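Long-range contact in LPXTG cell wall surface protein (Streptococcus gordonii, PDB 7AVK), which is a peptidoglycan-linked streptococcal surface protein whose tandem SHIRT repeats, one of which is this domain, probably set how far its adhesive end projects from the cell: residues A[53-63]-A[74-83]. Numbering follows the deposited sequence.
Sequences EGTWSFKSYDK and KFVGTWEFTA. With IS8 (isothiocyanate), chain C.
Trp56 and Phe81 meet as a non-hydrogen-bonded pair of antiparallel strands 55-61 and 73-82, neighbours in the mixed sheet of this SHIRT domain. A beta bulge interrupts their pairing: Lys59 N donates to Thr78 O (2.8 Å), but Thr78 N donates to Ser60 O (3.1 Å), two residues facing one. Phe81 CB lies 3.6 Å from the centroid of the Trp56 six-membered ring, a CH-pi contact over the face. With CG anti to the backbone N (chi1 -178°), the Phe81 ring tilts at 48° to the indole, bringing CD1 within 3.5 Å of Trp56 NE1. Two residues along, the roles swap strands: Phe58 CB sits 3.8 Å from the centroid of the Trp79 six-membered ring, again over the face. Both buried tryptophans touch Val22 of helix 20-23, and Phe9 meets Trp79 edge-to-face. Tyr61 CD1 (3.4 Å) and Phe58 CE1 (3.7 Å) pack against Gly77 CA, occupying the side where a CB would project; the tyrosine OH is hydrogen-bonded to Thr42 O. Isothiocyanate lies against Phe58 and Tyr61, its S at the Tyr61 ring edge and 3.5 Å from Tyr61 N; Gln43 and Thr64 complete the pocket. Beyond the strand's end, Asp62 OD1, in the modelled conformer, accepts from Val76 N, while Asp62 N donates a bent hydrogen bond to Val76 O, 137° at the hydrogen.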
# COMPACT_ATOMS: atom_id res chain seq x y z
N GLU A 53 -9.57 -0.56 -20.22
CA GLU A 53 -8.47 -1.29 -20.85
C GLU A 53 -8.16 -2.62 -20.20
O GLU A 53 -7.53 -3.47 -20.83
CB GLU A 53 -7.19 -0.45 -20.84
CG GLU A 53 -7.39 0.97 -21.31
CD GLU A 53 -7.14 1.98 -20.21
OE1 GLU A 53 -8.07 2.19 -19.39
OE2 GLU A 53 -6.03 2.57 -20.15
N GLY A 54 -8.68 -2.91 -19.00
CA GLY A 54 -8.40 -4.21 -18.37
C GLY A 54 -8.63 -4.19 -16.87
O GLY A 54 -9.56 -3.53 -16.44
N THR A 55 -7.81 -4.91 -16.11
CA THR A 55 -8.01 -5.01 -14.67
C THR A 55 -6.71 -4.70 -13.91
O THR A 55 -5.66 -5.16 -14.35
CB THR A 55 -8.46 -6.41 -14.28
OG1 THR A 55 -9.57 -6.72 -15.12
CG2 THR A 55 -8.88 -6.52 -12.83
N TRP A 56 -6.80 -3.91 -12.86
CA TRP A 56 -5.71 -3.73 -11.89
C TRP A 56 -6.02 -4.66 -10.72
O TRP A 56 -7.14 -4.60 -10.18
CB TRP A 56 -5.62 -2.30 -11.42
CG TRP A 56 -5.04 -1.37 -12.42
CD1 TRP A 56 -5.72 -0.57 -13.27
CD2 TRP A 56 -3.64 -1.13 -12.66
NE1 TRP A 56 -4.84 0.16 -13.99
CE2 TRP A 56 -3.56 -0.15 -13.65
CE3 TRP A 56 -2.46 -1.64 -12.12
CZ2 TRP A 56 -2.34 0.33 -14.12
CZ3 TRP A 56 -1.25 -1.14 -12.54
CH2 TRP A 56 -1.19 -0.17 -13.54
N SER A 57 -5.06 -5.48 -10.32
CA SER A 57 -5.24 -6.43 -9.22
C SER A 57 -4.20 -6.12 -8.16
O SER A 57 -3.02 -5.98 -8.49
CB SER A 57 -5.10 -7.85 -9.69
OG SER A 57 -6.05 -8.15 -10.68
N PHE A 58 -4.61 -6.06 -6.91
CA PHE A 58 -3.68 -5.80 -5.82
C PHE A 58 -2.93 -7.09 -5.56
O PHE A 58 -3.55 -8.13 -5.24
CB PHE A 58 -4.38 -5.37 -4.54
CG PHE A 58 -3.40 -5.01 -3.45
CD1 PHE A 58 -2.52 -3.97 -3.66
CD2 PHE A 58 -3.35 -5.68 -2.25
CE1 PHE A 58 -1.62 -3.61 -2.69
CE2 PHE A 58 -2.43 -5.32 -1.27
CZ PHE A 58 -1.56 -4.28 -1.50
N LYS A 59 -1.61 -7.07 -5.68
CA LYS A 59 -0.79 -8.28 -5.39
C LYS A 59 -0.53 -8.51 -3.82
O LYS A 59 -1.10 -9.42 -3.08
CB LYS A 59 0.53 -8.19 -6.16
CG LYS A 59 1.49 -9.37 -6.01
CD LYS A 59 2.58 -9.36 -7.06
CE LYS A 59 3.73 -10.29 -6.74
NZ LYS A 59 4.58 -10.55 -7.92
N SER A 60 0.19 -7.56 -3.26
CA SER A 60 0.59 -7.61 -1.84
C SER A 60 1.36 -6.36 -1.50
O SER A 60 1.79 -5.62 -2.38
CB SER A 60 1.52 -8.82 -1.55
OG SER A 60 2.62 -8.77 -2.42
N TYR A 61 1.53 -6.17 -0.21
CA TYR A 61 2.56 -5.30 0.28
C TYR A 61 3.91 -6.03 0.34
O TYR A 61 3.98 -7.27 0.39
CB TYR A 61 2.20 -4.77 1.68
CG TYR A 61 0.99 -3.82 1.63
CD1 TYR A 61 1.16 -2.51 1.19
CD2 TYR A 61 -0.26 -4.23 1.99
CE1 TYR A 61 0.11 -1.62 1.14
CE2 TYR A 61 -1.35 -3.36 1.95
CZ TYR A 61 -1.16 -2.05 1.53
OH TYR A 61 -2.20 -1.15 1.45
N ASP A 62 4.98 -5.22 0.39
CA ASP A 62 6.39 -5.66 0.41
C ASP A 62 6.74 -6.43 1.67
O ASP A 62 7.64 -7.24 1.68
CB ASP A 62 7.31 -4.40 0.29
CG ASP A 62 7.30 -3.45 1.56
OD1 ASP A 62 6.24 -3.04 2.08
OD2 ASP A 62 8.43 -3.22 2.10
N LYS A 63 6.07 -6.08 2.75
CA LYS A 63 6.21 -6.69 4.07
C LYS A 63 4.84 -6.99 4.57
O LYS A 63 3.89 -6.27 4.30
CB LYS A 63 6.87 -5.64 5.00
CG LYS A 63 8.27 -5.22 4.64
CD LYS A 63 8.78 -4.06 5.52
CE LYS A 63 8.03 -2.77 5.30
NZ LYS A 63 8.91 -1.67 5.05
N LYS A 74 7.11 2.54 6.15
CA LYS A 74 6.38 2.62 4.90
C LYS A 74 6.12 1.22 4.38
O LYS A 74 7.05 0.42 4.22
CB LYS A 74 7.14 3.43 3.84
CG LYS A 74 6.39 3.48 2.51
CD LYS A 74 7.07 4.23 1.35
CE LYS A 74 7.19 5.72 1.62
NZ LYS A 74 7.69 6.42 0.43
N PHE A 75 4.86 0.95 4.05
CA PHE A 75 4.47 -0.27 3.35
C PHE A 75 4.19 0.09 1.89
O PHE A 75 3.42 1.00 1.61
CB PHE A 75 3.20 -0.84 3.99
CG PHE A 75 3.41 -1.32 5.38
CD1 PHE A 75 4.11 -2.51 5.61
CD2 PHE A 75 2.88 -0.64 6.47
CE1 PHE A 75 4.31 -3.01 6.92
CE2 PHE A 75 3.05 -1.15 7.78
CZ PHE A 75 3.79 -2.31 7.98
N VAL A 76 4.82 -0.67 0.98
CA VAL A 76 4.68 -0.45 -0.47
C VAL A 76 3.82 -1.58 -1.03
O VAL A 76 4.16 -2.76 -0.89
CB VAL A 76 6.05 -0.42 -1.14
CG1 VAL A 76 5.88 -0.28 -2.66
CG2 VAL A 76 6.89 0.74 -0.58
N GLY A 77 2.70 -1.20 -1.63
CA GLY A 77 1.75 -2.15 -2.19
C GLY A 77 1.82 -2.11 -3.71
O GLY A 77 1.77 -1.05 -4.31
N THR A 78 1.88 -3.29 -4.37
CA THR A 78 2.05 -3.43 -5.79
C THR A 78 0.72 -3.86 -6.41
O THR A 78 0.09 -4.82 -5.91
CB THR A 78 3.10 -4.49 -6.10
OG1 THR A 78 4.35 -4.02 -5.59
CG2 THR A 78 3.24 -4.74 -7.58
N TRP A 79 0.35 -3.16 -7.48
CA TRP A 79 -0.85 -3.49 -8.29
C TRP A 79 -0.31 -4.03 -9.60
O TRP A 79 0.56 -3.45 -10.11
CB TRP A 79 -1.75 -2.27 -8.44
CG TRP A 79 -2.43 -1.85 -7.19
CD1 TRP A 79 -1.90 -1.15 -6.15
CD2 TRP A 79 -3.82 -2.07 -6.87
NE1 TRP A 79 -2.86 -0.92 -5.21
CE2 TRP A 79 -4.05 -1.48 -5.62
CE3 TRP A 79 -4.88 -2.71 -7.52
CZ2 TRP A 79 -5.29 -1.51 -4.99
CZ3 TRP A 79 -6.11 -2.74 -6.91
CH2 TRP A 79 -6.31 -2.15 -5.67
N GLU A 80 -0.97 -4.99 -10.20
CA GLU A 80 -0.58 -5.53 -11.52
C GLU A 80 -1.70 -5.22 -12.51
O GLU A 80 -2.79 -5.39 -12.18
CB GLU A 80 -0.36 -7.04 -11.45
CG GLU A 80 0.63 -7.49 -10.39
CD GLU A 80 2.10 -7.22 -10.70
OE1 GLU A 80 2.40 -6.77 -11.81
OE2 GLU A 80 2.93 -7.47 -9.82
N PHE A 81 -1.40 -4.88 -13.73
CA PHE A 81 -2.37 -4.60 -14.78
C PHE A 81 -2.40 -5.72 -15.80
O PHE A 81 -1.34 -6.19 -16.24
CB PHE A 81 -2.01 -3.30 -15.52
CG PHE A 81 -2.97 -2.92 -16.58
CD1 PHE A 81 -4.23 -2.42 -16.25
CD2 PHE A 81 -2.62 -3.04 -17.92
CE1 PHE A 81 -5.13 -2.05 -17.24
CE2 PHE A 81 -3.51 -2.65 -18.92
CZ PHE A 81 -4.78 -2.16 -18.56
N THR A 82 -3.60 -6.16 -16.17
CA THR A 82 -3.79 -7.11 -17.26
C THR A 82 -4.79 -6.53 -18.24
O THR A 82 -5.89 -6.14 -17.84
CB THR A 82 -4.30 -8.45 -16.71
OG1 THR A 82 -5.63 -8.28 -16.22
CG2 THR A 82 -3.42 -8.96 -15.59
N ALA A 83 -4.43 -6.47 -19.51
CA ALA A 83 -5.25 -5.76 -20.49
C ALA A 83 -6.37 -6.64 -21.03
O ALA A 83 -6.18 -7.84 -21.25
CB ALA A 83 -4.39 -5.26 -21.64
S IS8 C . 0.66 -8.03 2.57
C IS8 C . -0.70 -8.25 1.90
N IS8 C . -1.81 -8.25 1.26
O HOH W 1 4.94 -4.39 -2.98
O HOH W 2 9.40 0.77 6.76